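Long-range contact in PrgZ (Enterococcus faecalis, PDB 4FAJ), which binds a peptide pheromone outside the cell as a membrane-anchored receptor of the solute-binding protein 5 family, probably serving peptide import: residues N318-E323 against L464-W469. Numbering follows the deposited sequence.
Sequences NTMFLE and LSLSGW
Six backbone hydrogen bonds, two for each of the pairs Thr319–Trp469, Phe321–Ser467 and Glu323–Ser465, join strand 318-323 to strand 464-469 as antiparallel neighbours within a mixed sheet of the solute-binding protein fold. The shortest, Phe321 N to Ser467 O at 2.7 Å, reaches the oxygen from 33° above the carbonyl plane. Trp469 O takes Thr319 N nearly along its C=O axis and also a weak bond from Asn318 ND2, whose stronger partner is a polar side chain of the bound peptide. On the face bearing Phe321, Ser465 OG donates to Ser467 OG, which in turn donates to the anti lone pair of Glu323 OE2 at 2.9 Å. OE2 also hydrogen-bonds His491 ND1; accepting from Ser467 OG is consistent with an ionised carboxylate. At the C-terminal end of strand 464-469, Gly468 and Trp469 pair with the peptide in an antiparallel ladder, so the sheet continues onto the ligand. The Phe321 ring lies alongside Trp469, with CE2 4.1 Å from Trp469 CB, while Thr319 CG2 covers one ring face near its rim. On the opposite face, which Met320 and Leu466 occupy, Met320 bends at chi2 and chi3, curling over Gly468 so that its CE rests 3.6 Å from Ser467 C.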
ATOM      1  N   ASN A 318      -3.428   5.991  -5.335  1.00 11.70           N
ATOM      2  CA  ASN A 318      -3.568   5.883  -3.887  1.00 11.55           C
ATOM      3  C   ASN A 318      -4.828   6.652  -3.481  1.00 11.69           C
ATOM      4  O   ASN A 318      -4.901   7.854  -3.671  1.00 12.27           O
ATOM      5  CB  ASN A 318      -2.273   6.448  -3.276  1.00 11.11           C
ATOM      6  CG  ASN A 318      -2.232   6.489  -1.740  1.00 11.99           C
ATOM      7  OD1 ASN A 318      -1.306   7.108  -1.187  1.00 11.90           O
ATOM      8  ND2 ASN A 318      -3.169   5.823  -1.049  1.00 11.21           N
ATOM      9  N   THR A 319      -5.829   5.933  -2.970  1.00 11.85           N
ATOM     10  CA  THR A 319      -7.065   6.540  -2.499  1.00 11.90           C
ATOM     11  C   THR A 319      -7.070   6.526  -0.962  1.00 12.40           C
ATOM     12  O   THR A 319      -6.814   5.484  -0.351  1.00 12.55           O
ATOM     13  CB  THR A 319      -8.292   5.765  -3.017  1.00 12.00           C
ATOM     14  OG1 THR A 319      -8.315   5.802  -4.458  1.00 11.10           O
ATOM     15  CG2 THR A 319      -9.606   6.366  -2.458  1.00 10.61           C
ATOM     16  N   MET A 320      -7.353   7.672  -0.352  1.00 13.43           N
ATOM     17  CA  MET A 320      -7.609   7.725   1.096  1.00 14.18           C
ATOM     18  C   MET A 320      -9.123   7.590   1.344  1.00 14.87           C
ATOM     19  O   MET A 320      -9.936   8.256   0.688  1.00 14.35           O
ATOM     20  CB  MET A 320      -7.078   9.027   1.713  1.00 14.52           C
ATOM     21  CG  MET A 320      -5.568   9.137   1.769  1.00 16.37           C
ATOM     22  SD  MET A 320      -4.746   7.859   2.760  1.00 17.34           S
ATOM     23  CE  MET A 320      -5.528   8.073   4.364  1.00 17.93           C
ATOM     24  N   PHE A 321      -9.479   6.707   2.283  1.00 15.07           N
ATOM     25  CA  PHE A 321     -10.872   6.376   2.601  1.00 15.99           C
ATOM     26  C   PHE A 321     -11.242   6.787   4.023  1.00 16.12           C
ATOM     27  O   PHE A 321     -10.363   6.975   4.867  1.00 15.14           O
ATOM     28  CB  PHE A 321     -11.098   4.861   2.555  1.00 16.41           C
ATOM     29  CG  PHE A 321     -10.755   4.205   1.254  1.00 17.37           C
ATOM     30  CD1 PHE A 321     -11.608   4.298   0.163  1.00 20.24           C
ATOM     31  CD2 PHE A 321      -9.627   3.403   1.147  1.00 19.99           C
ATOM     32  CE1 PHE A 321     -11.314   3.654  -1.029  1.00 20.85           C
ATOM     33  CE2 PHE A 321      -9.322   2.752  -0.054  1.00 20.66           C
ATOM     34  CZ  PHE A 321     -10.158   2.885  -1.138  1.00 20.67           C
ATOM     35  N   LEU A 322     -12.552   6.901   4.274  1.00 16.63           N
ATOM     36  CA  LEU A 322     -13.117   6.638   5.595  1.00 17.34           C
ATOM     37  C   LEU A 322     -13.604   5.200   5.566  1.00 17.61           C
ATOM     38  O   LEU A 322     -14.596   4.872   4.882  1.00 16.93           O
ATOM     39  CB  LEU A 322     -14.290   7.568   5.935  1.00 18.03           C
ATOM     40  CG  LEU A 322     -13.966   8.973   6.410  1.00 18.79           C
ATOM     41  CD1 LEU A 322     -15.236   9.712   6.761  1.00 19.94           C
ATOM     42  CD2 LEU A 322     -13.048   8.956   7.609  1.00 19.82           C
ATOM     43  N   GLU A 323     -12.872   4.323   6.248  1.00 17.77           N
ATOM     44  CA  GLU A 323     -13.336   2.968   6.451  1.00 18.07           C
ATOM     45  C   GLU A 323     -14.320   2.986   7.607  1.00 17.88           C
ATOM     46  O   GLU A 323     -14.176   3.775   8.540  1.00 18.18           O
ATOM     47  CB  GLU A 323     -12.177   2.018   6.741  1.00 18.59           C
ATOM     48  CG  GLU A 323     -11.303   1.768   5.542  1.00 22.14           C
ATOM     49  CD  GLU A 323     -10.397   0.559   5.718  1.00 25.84           C
ATOM     50  OE1 GLU A 323     -10.902  -0.581   5.586  1.00 29.20           O
ATOM     51  OE2 GLU A 323      -9.188   0.753   5.959  1.00 28.77           O
ATOM     52  N   LEU A 464     -14.810   4.768  12.793  1.00 19.24           N
ATOM     53  CA  LEU A 464     -14.345   5.301  11.516  1.00 18.51           C
ATOM     54  C   LEU A 464     -12.824   5.328  11.507  1.00 18.21           C
ATOM     55  O   LEU A 464     -12.173   5.531  12.544  1.00 17.87           O
ATOM     56  CB  LEU A 464     -14.830   6.734  11.281  1.00 18.80           C
ATOM     57  CG  LEU A 464     -16.310   7.046  11.171  1.00 20.05           C
ATOM     58  CD1 LEU A 464     -16.482   8.555  11.233  1.00 20.40           C
ATOM     59  CD2 LEU A 464     -16.878   6.473   9.877  1.00 20.28           C
ATOM     60  N   SER A 465     -12.260   5.209  10.312  1.00 17.50           N
ATOM     61  CA  SER A 465     -10.817   5.256  10.146  1.00 17.23           C
ATOM     62  C   SER A 465     -10.418   6.027   8.889  1.00 16.65           C
ATOM     63  O   SER A 465     -10.918   5.738   7.805  1.00 16.33           O
ATOM     64  CB  SER A 465     -10.288   3.833  10.054  1.00 17.65           C
ATOM     65  OG  SER A 465      -8.914   3.811   9.720  1.00 19.29           O
ATOM     66  N   LEU A 466      -9.509   6.988   9.042  1.00 16.04           N
ATOM     67  CA  LEU A 466      -8.900   7.653   7.893  1.00 15.88           C
ATOM     68  C   LEU A 466      -7.690   6.827   7.493  1.00 15.91           C
ATOM     69  O   LEU A 466      -6.603   6.971   8.068  1.00 16.25           O
ATOM     70  CB  LEU A 466      -8.471   9.081   8.230  1.00 16.21           C
ATOM     71  CG  LEU A 466      -7.780   9.858   7.102  1.00 16.34           C
ATOM     72  CD1 LEU A 466      -8.666   9.894   5.865  1.00 16.40           C
ATOM     73  CD2 LEU A 466      -7.450  11.278   7.549  1.00 19.39           C
ATOM     74  N   SER A 467      -7.899   5.947   6.526  1.00 16.14           N
ATOM     75  CA  SER A 467      -6.856   5.057   6.027  1.00 16.63           C
ATOM     76  C   SER A 467      -7.057   4.841   4.523  1.00 16.39           C
ATOM     77  O   SER A 467      -8.154   5.061   3.982  1.00 17.02           O
ATOM     78  CB  SER A 467      -6.859   3.725   6.799  1.00 17.39           C
ATOM     79  OG  SER A 467      -8.180   3.224   7.016  1.00 19.33           O
ATOM     80  N   GLY A 468      -5.993   4.429   3.849  1.00 15.53           N
ATOM     81  CA  GLY A 468      -6.008   4.305   2.400  1.00 15.30           C
ATOM     82  C   GLY A 468      -5.236   3.129   1.855  1.00 14.95           C
ATOM     83  O   GLY A 468      -4.645   2.338   2.600  1.00 14.43           O
ATOM     84  N   TRP A 469      -5.264   3.016   0.530  1.00 14.43           N
ATOM     85  CA  TRP A 469      -4.615   1.927  -0.184  1.00 14.09           C
ATOM     86  C   TRP A 469      -3.885   2.530  -1.362  1.00 14.00           C
ATOM     87  O   TRP A 469      -4.452   3.386  -2.068  1.00 13.54           O
ATOM     88  CB  TRP A 469      -5.670   0.937  -0.687  1.00 14.46           C
ATOM     89  CG  TRP A 469      -5.085  -0.306  -1.351  1.00 14.22           C
ATOM     90  CD1 TRP A 469      -4.998  -0.568  -2.688  1.00 13.95           C
ATOM     91  CD2 TRP A 469      -4.529  -1.431  -0.684  1.00 12.83           C
ATOM     92  NE1 TRP A 469      -4.410  -1.799  -2.894  1.00 13.57           N
ATOM     93  CE2 TRP A 469      -4.115  -2.351  -1.676  1.00 13.71           C
ATOM     94  CE3 TRP A 469      -4.323  -1.749   0.660  1.00 12.69           C
ATOM     95  CZ2 TRP A 469      -3.516  -3.568  -1.359  1.00 12.20           C
ATOM     96  CZ3 TRP A 469      -3.736  -2.971   0.976  1.00 13.37           C
ATOM     97  CH2 TRP A 469      -3.331  -3.857  -0.028  1.00 12.41           C
TER
HETATM   98  O   HOH W   1      -6.349   0.358   3.987  1.00 31.67           O